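Local coordinates for Alpha/beta hydrolase fold protein (Chitinophaga pinensis, PDB 4PW0) that probably acts as a hydrolase of the alpha/beta hydrolase fold, though its natural substrate is not established, at residues 12-17 and 27-32; 53-58 and 268-273; 217-222 and 246-251. All coordinates share one frame; numbering follows the deposited sequence. Where two conformers were deposited one is given.

Contact 1. Residues 12-17 and 27-32; sequences ATAPTQ and AYRSLG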
loop_
_atom_site.group_PDB
_atom_site.type_symbol
_atom_site.label_atom_id
_atom_site.label_comp_id
_atom_site.label_asym_id
_atom_site.label_seq_id
_atom_site.Cartn_x
_atom_site.Cartn_y
_atom_site.Cartn_z
ATOM N N ALA A 12 7.620 23.883 -12.027
ATOM C CA ALA A 12 8.611 24.929 -12.158
ATOM C C ALA A 12 8.041 26.204 -12.790
ATOM O O ALA A 12 8.497 27.274 -12.454
ATOM C CB ALA A 12 9.760 24.428 -13.016
ATOM N N THR A 13 7.036 26.067 -13.673
ATOM C CA THR A 13 6.574 27.205 -14.473
ATOM C C THR A 13 5.243 27.808 -14.053
ATOM O O THR A 13 4.937 28.939 -14.455
ATOM C CB THR A 13 6.521 26.827 -15.963
ATOM O OG1 THR A 13 5.544 25.811 -16.200
ATOM C CG2 THR A 13 7.848 26.355 -16.448
ATOM N N ALA A 14 4.455 27.122 -13.220
ATOM C CA ALA A 14 3.143 27.639 -12.861
ATOM C C ALA A 14 3.312 28.974 -12.088
ATOM O O ALA A 14 4.009 29.034 -11.098
ATOM C CB ALA A 14 2.380 26.621 -12.018
ATOM N N PRO A 15 2.628 30.078 -12.527
ATOM C CA PRO A 15 2.828 31.313 -11.828
ATOM C C PRO A 15 2.144 31.278 -10.485
ATOM O O PRO A 15 1.090 30.621 -10.345
ATOM C CB PRO A 15 2.149 32.357 -12.723
ATOM C CG PRO A 15 1.182 31.589 -13.508
ATOM C CD PRO A 15 1.819 30.234 -13.729
ATOM N N THR A 16 2.708 32.008 -9.535
ATOM C CA THR A 16 2.022 32.243 -8.286
ATOM C C THR A 16 0.866 33.219 -8.563
ATOM O O THR A 16 1.055 34.304 -9.108
ATOM C CB THR A 16 3.000 32.707 -7.219
ATOM O OG1 THR A 16 4.096 31.763 -7.131
ATOM C CG2 THR A 16 2.298 32.859 -5.878
ATOM N N GLN A 17 -0.333 32.778 -8.226
ATOM C CA GLN A 17 -1.564 33.538 -8.364
ATOM C C GLN A 17 -2.063 33.970 -6.996
ATOM O O GLN A 17 -1.641 33.437 -5.957
ATOM C CB GLN A 17 -2.613 32.742 -9.100
ATOM C CG GLN A 17 -2.174 32.329 -10.496
ATOM C CD GLN A 17 -3.267 31.628 -11.280
ATOM O OE1 GLN A 17 -3.202 30.415 -11.552
ATOM N NE2 GLN A 17 -4.293 32.370 -11.627
ATOM N N ALA A 27 -2.172 33.110 -1.704
ATOM C CA ALA A 27 -1.274 32.755 -2.768
ATOM C C ALA A 27 -1.448 31.260 -3.126
ATOM O O ALA A 27 -1.548 30.392 -2.246
ATOM C CB ALA A 27 0.173 33.020 -2.359
ATOM N N TYR A 28 -1.469 30.962 -4.426
ATOM C CA TYR A 28 -1.673 29.609 -4.876
ATOM C C TYR A 28 -1.110 29.404 -6.258
ATOM O O TYR A 28 -0.752 30.368 -6.961
ATOM C CB TYR A 28 -3.158 29.247 -4.840
ATOM C CG TYR A 28 -3.991 29.929 -5.910
ATOM C CD1 TYR A 28 -4.451 31.228 -5.725
ATOM C CD2 TYR A 28 -4.323 29.281 -7.091
ATOM C CE1 TYR A 28 -5.245 31.844 -6.705
ATOM C CE2 TYR A 28 -5.080 29.894 -8.069
ATOM C CZ TYR A 28 -5.548 31.172 -7.845
ATOM O OH TYR A 28 -6.304 31.768 -8.848
ATOM N N ARG A 29 -1.010 28.153 -6.626
ATOM C CA ARG A 29 -0.673 27.736 -7.985
ATOM C C ARG A 29 -1.591 26.642 -8.459
ATOM O O ARG A 29 -2.077 25.810 -7.682
ATOM C CB ARG A 29 0.801 27.328 -8.113
ATOM C CG ARG A 29 1.795 28.319 -7.587
ATOM C CD ARG A 29 3.233 27.928 -7.822
ATOM N NE ARG A 29 4.155 28.777 -7.122
ATOM C CZ ARG A 29 5.284 28.400 -6.538
ATOM N NH1 ARG A 29 5.650 27.114 -6.535
ATOM N NH2 ARG A 29 6.009 29.295 -5.922
ATOM N N SER A 30 -1.860 26.642 -9.752
ATOM C CA SER A 30 -2.687 25.645 -10.389
ATOM C C SER A 30 -1.850 24.935 -11.440
ATOM O O SER A 30 -1.260 25.575 -12.338
ATOM C CB SER A 30 -3.946 26.256 -11.003
ATOM O OG SER A 30 -4.790 25.273 -11.534
ATOM N N LEU A 31 -1.717 23.626 -11.272
ATOM C CA LEU A 31 -0.945 22.801 -12.168
ATOM C C LEU A 31 -1.823 21.914 -12.973
ATOM O O LEU A 31 -2.913 21.504 -12.560
ATOM C CB LEU A 31 0.058 21.931 -11.410
ATOM C CG LEU A 31 1.307 22.606 -10.871
ATOM C CD1 LEU A 31 1.061 23.725 -9.892
ATOM C CD2 LEU A 31 2.218 21.552 -10.233
ATOM N N GLY A 32 -1.309 21.570 -14.163
ATOM C CA GLY A 32 -2.078 20.721 -15.062
ATOM C C GLY A 32 -3.167 21.498 -15.796
ATOM O O GLY A 32 -3.348 22.711 -15.614
HETATM O O HOH W 1 -0.789 28.919 -11.305
#
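T16 and R29 meet on the buried side of this contact, where R29 NE donates to T16 OG1 at 3.0 Å, nearly straight (161°) and with the hydroxyl oxygen in the guanidinium plane. R29 NH2 adds a weak bond to the same oxygen, while its stronger partner is D50, through a salt bridge. The R29 chain stays extended from CG to NE, and R29 CD comes 3.5 Å from A14 O, an oxygen that accepts a hydrogen bond from R187. A14 CB packs on L31 CD1 at 3.8 Å, and T16 CG2 leans on A27 CB. These residues lie where the N-terminal loop runs into the beta-hairpin of strands 17-21 and 24-31, at one edge of the hydrolase sheet. Q17 and Y28 form an antiparallel hydrogen-bonded pair of this hairpin, with Q17 N to Y28 O at 2.8 Å and Y28 N to Q17 O at 2.9 Å. Both side chains lie on the same face of the sheet and are partly exposed. Q17 CB lies over one face of the Y28 ring, 3.5 Å above its plane and offset toward the rim; Y28 CG stands between the backbone N and the carbonyl carbon (chi1 72°). The Q17 amide is turned 34° from the ring plane. Beyond this pair the backbones separate, and a water takes over: it donates to P15 O and, at 2.8 Å, to Q17 OE1, and accepts from S30 N.

Contact 2. Residues 53-58 and 268-273; sequences DPLITN and YPELFV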
loop_
_atom_site.group_PDB
_atom_site.type_symbol
_atom_site.label_atom_id
_atom_site.label_comp_id
_atom_site.label_asym_id
_atom_site.label_seq_id
_atom_site.Cartn_x
_atom_site.Cartn_y
_atom_site.Cartn_z
ATOM N N ASP A 53 7.084 18.561 -3.641
ATOM C CA ASP A 53 8.018 17.825 -4.485
ATOM C C ASP A 53 7.507 17.921 -5.918
ATOM O O ASP A 53 6.403 17.462 -6.217
ATOM C CB ASP A 53 8.016 16.379 -4.019
ATOM C CG ASP A 53 9.009 15.492 -4.714
ATOM O OD1 ASP A 53 9.588 15.866 -5.783
ATOM O OD2 ASP A 53 9.226 14.382 -4.142
ATOM N N PRO A 54 8.333 18.530 -6.815
ATOM C CA PRO A 54 7.880 18.593 -8.209
ATOM C C PRO A 54 7.600 17.253 -8.868
ATOM O O PRO A 54 6.698 17.162 -9.696
ATOM C CB PRO A 54 9.049 19.287 -8.929
ATOM C CG PRO A 54 10.227 19.123 -8.075
ATOM C CD PRO A 54 9.709 19.043 -6.641
ATOM N N LEU A 55 8.274 16.174 -8.452
ATOM C CA LEU A 55 7.903 14.888 -9.025
ATOM C C LEU A 55 6.475 14.488 -8.710
ATOM O O LEU A 55 5.783 13.868 -9.507
ATOM C CB LEU A 55 8.838 13.768 -8.564
ATOM C CG LEU A 55 10.095 13.555 -9.333
ATOM C CD1 LEU A 55 10.910 12.407 -8.815
ATOM C CD2 LEU A 55 9.816 13.357 -10.816
ATOM N N ILE A 56 6.034 14.855 -7.499
ATOM C CA ILE A 56 4.710 14.501 -7.077
ATOM C C ILE A 56 3.663 15.412 -7.688
ATOM O O ILE A 56 2.644 14.945 -8.235
ATOM C CB ILE A 56 4.644 14.498 -5.540
ATOM C CG1 ILE A 56 5.593 13.401 -5.011
ATOM C CG2 ILE A 56 3.222 14.248 -5.100
ATOM C CD1 ILE A 56 5.671 13.318 -3.494
ATOM N N THR A 57 3.925 16.718 -7.640
ATOM C CA THR A 57 2.926 17.615 -8.203
ATOM C C THR A 57 2.871 17.532 -9.737
ATOM O O THR A 57 1.765 17.553 -10.281
ATOM C CB THR A 57 3.157 19.059 -7.782
ATOM O OG1 THR A 57 4.444 19.497 -8.221
ATOM C CG2 THR A 57 2.997 19.250 -6.269
ATOM N N ASN A 58 4.016 17.349 -10.391
ATOM C CA ASN A 58 3.981 17.096 -11.828
ATOM C C ASN A 58 3.297 15.764 -12.148
ATOM O O ASN A 58 2.477 15.659 -13.080
ATOM C CB ASN A 58 5.372 17.161 -12.453
ATOM C CG ASN A 58 5.921 18.577 -12.520
ATOM O OD1 ASN A 58 5.144 19.526 -12.587
ATOM N ND2 ASN A 58 7.222 18.738 -12.481
ATOM N N TYR A 268 10.058 8.079 -1.832
ATOM C CA TYR A 268 9.618 7.254 -2.937
ATOM C C TYR A 268 8.519 7.986 -3.735
ATOM O O TYR A 268 7.366 7.573 -3.771
ATOM C CB TYR A 268 9.069 5.917 -2.443
ATOM C CG TYR A 268 10.068 5.114 -1.613
ATOM C CD1 TYR A 268 11.177 4.519 -2.190
ATOM C CD2 TYR A 268 9.875 4.954 -0.259
ATOM C CE1 TYR A 268 12.070 3.802 -1.404
ATOM C CE2 TYR A 268 10.747 4.211 0.534
ATOM C CZ TYR A 268 11.843 3.613 -0.037
ATOM O OH TYR A 268 12.751 2.874 0.717
ATOM N N PRO A 269 8.881 9.092 -4.378
ATOM C CA PRO A 269 7.875 9.911 -5.018
ATOM C C PRO A 269 7.195 9.236 -6.203
ATOM O O PRO A 269 5.998 9.467 -6.440
ATOM C CB PRO A 269 8.668 11.161 -5.445
ATOM C CG PRO A 269 10.090 10.655 -5.649
ATOM C CD PRO A 269 10.238 9.672 -4.491
ATOM N N GLU A 270 7.927 8.454 -6.987
ATOM C CA GLU A 270 7.303 7.787 -8.116
ATOM C C GLU A 270 6.353 6.643 -7.702
ATOM O O GLU A 270 5.286 6.431 -8.300
ATOM C CB GLU A 270 8.357 7.317 -9.105
ATOM C CG GLU A 270 9.043 8.500 -9.762
ATOM C CD GLU A 270 9.819 8.149 -10.999
ATOM O OE1 GLU A 270 10.480 7.095 -11.024
ATOM O OE2 GLU A 270 9.765 8.966 -11.936
ATOM N N LEU A 271 6.718 5.956 -6.611
ATOM C CA LEU A 271 5.829 4.956 -6.031
ATOM C C LEU A 271 4.526 5.661 -5.562
ATOM O O LEU A 271 3.412 5.201 -5.817
ATOM C CB LEU A 271 6.516 4.282 -4.864
ATOM C CG LEU A 271 5.729 3.301 -4.021
ATOM C CD1 LEU A 271 5.190 2.145 -4.829
ATOM C CD2 LEU A 271 6.588 2.803 -2.844
ATOM N N PHE A 272 4.717 6.767 -4.847
ATOM C CA PHE A 272 3.553 7.524 -4.358
ATOM C C PHE A 272 2.637 7.961 -5.497
ATOM O O PHE A 272 1.425 7.822 -5.408
ATOM C CB PHE A 272 4.014 8.728 -3.538
ATOM C CG PHE A 272 2.879 9.578 -3.059
ATOM C CD1 PHE A 272 2.120 9.182 -1.985
ATOM C CD2 PHE A 272 2.539 10.750 -3.712
ATOM C CE1 PHE A 272 1.061 9.942 -1.540
ATOM C CE2 PHE A 272 1.458 11.505 -3.278
ATOM C CZ PHE A 272 0.713 11.116 -2.195
ATOM N N VAL A 273 3.232 8.543 -6.545
ATOM C CA VAL A 273 2.412 8.977 -7.692
ATOM C C VAL A 273 1.672 7.804 -8.307
ATOM O O VAL A 273 0.478 7.888 -8.602
ATOM C CB VAL A 273 3.270 9.703 -8.730
ATOM C CG1 VAL A 273 2.493 9.895 -10.020
ATOM C CG2 VAL A 273 3.755 11.029 -8.185
#
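The backbone O of D53, whose carboxylate touches P269 across the contact, is gripped by T57 N at 3.0 Å and, more weakly, by I56 N and T57 OG1. The D53 side chain caps the same helix start: OD1 accepts from L55 N at 3.0 Å, met from above the carboxylate plane. With CG anti to the backbone N (chi1 -175°), the carboxylate reaches toward the other helix, where OD2 rests 3.5 Å from P269 CB while forming a salt bridge with R183. The rest is mainly apolar. L55 and I56 both meet the P269 ring, L55 CD1 at CG (3.7 Å) and I56 CG1 at CB (3.8 Å), the I56 chain crossing it at about a right angle. Further along, I56 CG2 comes to the edge of the F272 ring, 3.7 Å from CE2, and V273 CG2 lies against L55 O and I56 CA. Helix 54-61 and the C-terminal helix 269-282 thus run side by side, their segment axes 19° apart and 9.0 Å at closest approach. Helix 171-184 supplies R183, which also touches L55 and P269, and Y278 of the second subunit packs on E270. Apolar packing therefore joins the two helix starts, while the buried carboxylate of D53 is probably stabilised by R183 and by the helix N-terminus it caps.

Contact 3. Residues 217-222 and 246-251; sequences FEITSI and FKQLPD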
loop_
_atom_site.group_PDB
_atom_site.type_symbol
_atom_site.label_atom_id
_atom_site.label_comp_id
_atom_site.label_asym_id
_atom_site.label_seq_id
_atom_site.Cartn_x
_atom_site.Cartn_y
_atom_site.Cartn_z
ATOM N N PHE A 217 -14.424 14.522 16.961
ATOM C CA PHE A 217 -15.265 13.756 16.052
ATOM C C PHE A 217 -14.724 12.345 15.960
ATOM O O PHE A 217 -13.588 12.065 16.343
ATOM C CB PHE A 217 -15.346 14.431 14.668
ATOM C CG PHE A 217 -14.053 14.403 13.902
ATOM C CD1 PHE A 217 -13.090 15.407 14.069
ATOM C CD2 PHE A 217 -13.790 13.378 13.007
ATOM C CE1 PHE A 217 -11.903 15.366 13.369
ATOM C CE2 PHE A 217 -12.605 13.362 12.320
ATOM C CZ PHE A 217 -11.676 14.351 12.489
ATOM N N GLU A 218 -15.570 11.425 15.502
ATOM C CA GLU A 218 -15.221 10.024 15.374
ATOM C C GLU A 218 -14.594 9.784 14.009
ATOM O O GLU A 218 -15.198 10.106 13.007
ATOM C CB GLU A 218 -16.484 9.159 15.502
ATOM C CG GLU A 218 -17.048 9.207 16.910
ATOM C CD GLU A 218 -16.097 8.582 17.911
ATOM O OE1 GLU A 218 -15.325 7.659 17.549
ATOM O OE2 GLU A 218 -16.146 8.987 19.088
ATOM N N ILE A 219 -13.385 9.226 14.004
ATOM C CA ILE A 219 -12.718 8.886 12.739
ATOM C C ILE A 219 -13.576 7.933 11.914
ATOM O O ILE A 219 -13.636 8.034 10.700
ATOM C CB ILE A 219 -11.316 8.247 12.984
ATOM C CG1 ILE A 219 -10.315 9.329 13.343
ATOM C CG2 ILE A 219 -10.806 7.517 11.729
ATOM C CD1 ILE A 219 -10.128 10.348 12.246
ATOM N N THR A 220 -14.279 7.018 12.586
ATOM C CA THR A 220 -15.115 6.036 11.934
ATOM C C THR A 220 -16.211 6.672 11.094
ATOM O O THR A 220 -16.742 6.051 10.187
ATOM C CB THR A 220 -15.764 5.104 12.985
ATOM O OG1 THR A 220 -16.470 5.880 13.997
ATOM C CG2 THR A 220 -14.695 4.198 13.641
ATOM N N SER A 221 -16.553 7.942 11.402
ATOM C CA SER A 221 -17.586 8.640 10.659
ATOM C C SER A 221 -17.158 9.217 9.313
ATOM O O SER A 221 -17.992 9.685 8.533
ATOM C CB SER A 221 -18.198 9.763 11.499
ATOM O OG SER A 221 -17.304 10.868 11.670
ATOM N N ILE A 222 -15.844 9.182 9.007
ATOM C CA ILE A 222 -15.393 9.675 7.717
ATOM C C ILE A 222 -15.579 8.530 6.718
ATOM O O ILE A 222 -14.849 7.549 6.754
ATOM C CB ILE A 222 -13.917 10.110 7.785
ATOM C CG1 ILE A 222 -13.773 11.387 8.637
ATOM C CG2 ILE A 222 -13.376 10.300 6.392
ATOM C CD1 ILE A 222 -12.345 11.780 8.935
ATOM N N PHE A 246 -6.086 3.432 9.468
ATOM C CA PHE A 246 -6.585 2.360 8.606
ATOM C C PHE A 246 -7.624 1.492 9.351
ATOM O O PHE A 246 -8.676 1.135 8.778
ATOM C CB PHE A 246 -5.424 1.461 8.157
ATOM C CG PHE A 246 -5.863 0.191 7.471
ATOM C CD1 PHE A 246 -6.279 0.192 6.145
ATOM C CD2 PHE A 246 -5.887 -0.996 8.180
ATOM C CE1 PHE A 246 -6.750 -0.966 5.555
ATOM C CE2 PHE A 246 -6.355 -2.145 7.589
ATOM C CZ PHE A 246 -6.779 -2.124 6.260
ATOM N N LYS A 247 -7.354 1.171 10.624
ATOM C CA LYS A 247 -8.290 0.361 11.409
ATOM C C LYS A 247 -9.615 1.068 11.648
ATOM O O LYS A 247 -10.671 0.434 11.588
ATOM C CB LYS A 247 -7.695 -0.000 12.760
ATOM C CG LYS A 247 -6.582 -0.997 12.646
ATOM C CD LYS A 247 -6.256 -1.651 13.964
ATOM C CE LYS A 247 -5.644 -0.763 14.935
ATOM N NZ LYS A 247 -5.467 -1.568 16.185
ATOM N N GLN A 248 -9.570 2.363 11.923
ATOM C CA GLN A 248 -10.749 3.084 12.331
ATOM C C GLN A 248 -11.589 3.579 11.163
ATOM O O GLN A 248 -12.806 3.613 11.246
ATOM C CB GLN A 248 -10.383 4.223 13.284
ATOM C CG GLN A 248 -9.781 3.760 14.619
ATOM C CD GLN A 248 -9.317 4.926 15.493
ATOM O OE1 GLN A 248 -10.054 5.869 15.684
ATOM N NE2 GLN A 248 -8.089 4.846 16.024
ATOM N N LEU A 249 -10.949 3.960 10.058
ATOM C CA LEU A 249 -11.661 4.394 8.881
ATOM C C LEU A 249 -12.370 3.220 8.214
ATOM O O LEU A 249 -11.854 2.114 8.211
ATOM C CB LEU A 249 -10.697 5.042 7.873
ATOM C CG LEU A 249 -10.174 6.428 8.295
ATOM C CD1 LEU A 249 -8.973 6.807 7.447
ATOM C CD2 LEU A 249 -11.251 7.495 8.154
ATOM N N PRO A 250 -13.567 3.460 7.677
ATOM C CA PRO A 250 -14.277 2.342 7.036
ATOM C C PRO A 250 -13.801 1.989 5.638
ATOM O O PRO A 250 -13.997 0.850 5.208
ATOM C CB PRO A 250 -15.702 2.835 7.027
ATOM C CG PRO A 250 -15.630 4.342 7.021
ATOM C CD PRO A 250 -14.441 4.627 7.913
ATOM N N ASP A 251 -13.212 2.943 4.922
ATOM C CA ASP A 251 -12.815 2.726 3.528
ATOM C C ASP A 251 -11.439 3.318 3.222
ATOM O O ASP A 251 -11.293 4.119 2.317
ATOM C CB ASP A 251 -13.869 3.272 2.546
ATOM C CG ASP A 251 -13.636 2.833 1.119
ATOM O OD1 ASP A 251 -13.012 1.746 0.926
ATOM O OD2 ASP A 251 -14.067 3.575 0.188
HETATM O O HOH W 2 -12.277 8.245 16.559
HETATM O O HOH W 3 -13.157 5.861 5.112
#
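Two turns that feed neighbouring parallel strands of the alpha/beta hydrolase sheet pack together here: the short 3-10 turn 219-221 ahead of strand 226-231, and the end of helix 240-248 ahead of strand 252-257. That helix belongs to the beta-alpha-beta crossover joining the two strands, so the contact joins the approaches to two neighbouring strands. L249, the first residue to leave the helix, turns its branched end back to the 3-10 turn. Its CD2 packs on I219 CG2 at 3.6 Å and on I222 CB; I219 O also lies close. With I219 CG1 beside the backbone N (chi1 -77°), CG2 stands anti to that N and meets both L249 CD2 and, at 3.7 Å, Q248 CB, the I219 and Q248 side chains crossing at about a right angle. I219 is further covered by Q117 of helix 111-122 and by P137. T220 CA makes a CA-H...O contact of 3.4 Å with Q248 O, a carbonyl at the helix end. Next to this buried part, CD and CG of the exposed P250 lie beside I222 O, and CD also comes near T220 O. The 3-10 turn is fixed internally by E218 O, which accepts from both S221 N and S221 OG, the latter at 2.6 Å and in the carbonyl plane. On the polar side Q248 has E244 as its main partner, through NE2, and a water accepts from I219 N, donates to E218 OE1 and reaches Q248 OE1 in a weak bond. A second water spans the far end, donating to I222 O at 2.9 Å and accepting from D251 N at 2.9 Å.

All three contacts are partly buried, and their chemistry follows their place in the fold. Contact 1, at a sheet edge, uses backbone pairing and a charged side chain; contacts 2 and 3 rest on apolar packing with polar groups beside it, contact 2 between two helices and contact 3 between a 3-10 turn and a helix end. Contacts 1 and 2 adjoin, since L31 CD2 packs on T57 CB at 3.6 Å and so joins strand 24-31 to helix 54-61. Contact 3 lies across the chain's centre from contact 1, about 24 Å away by nearest atoms. Contacts 2 and 3 both touch the second subunit, whereas contact 1 does not.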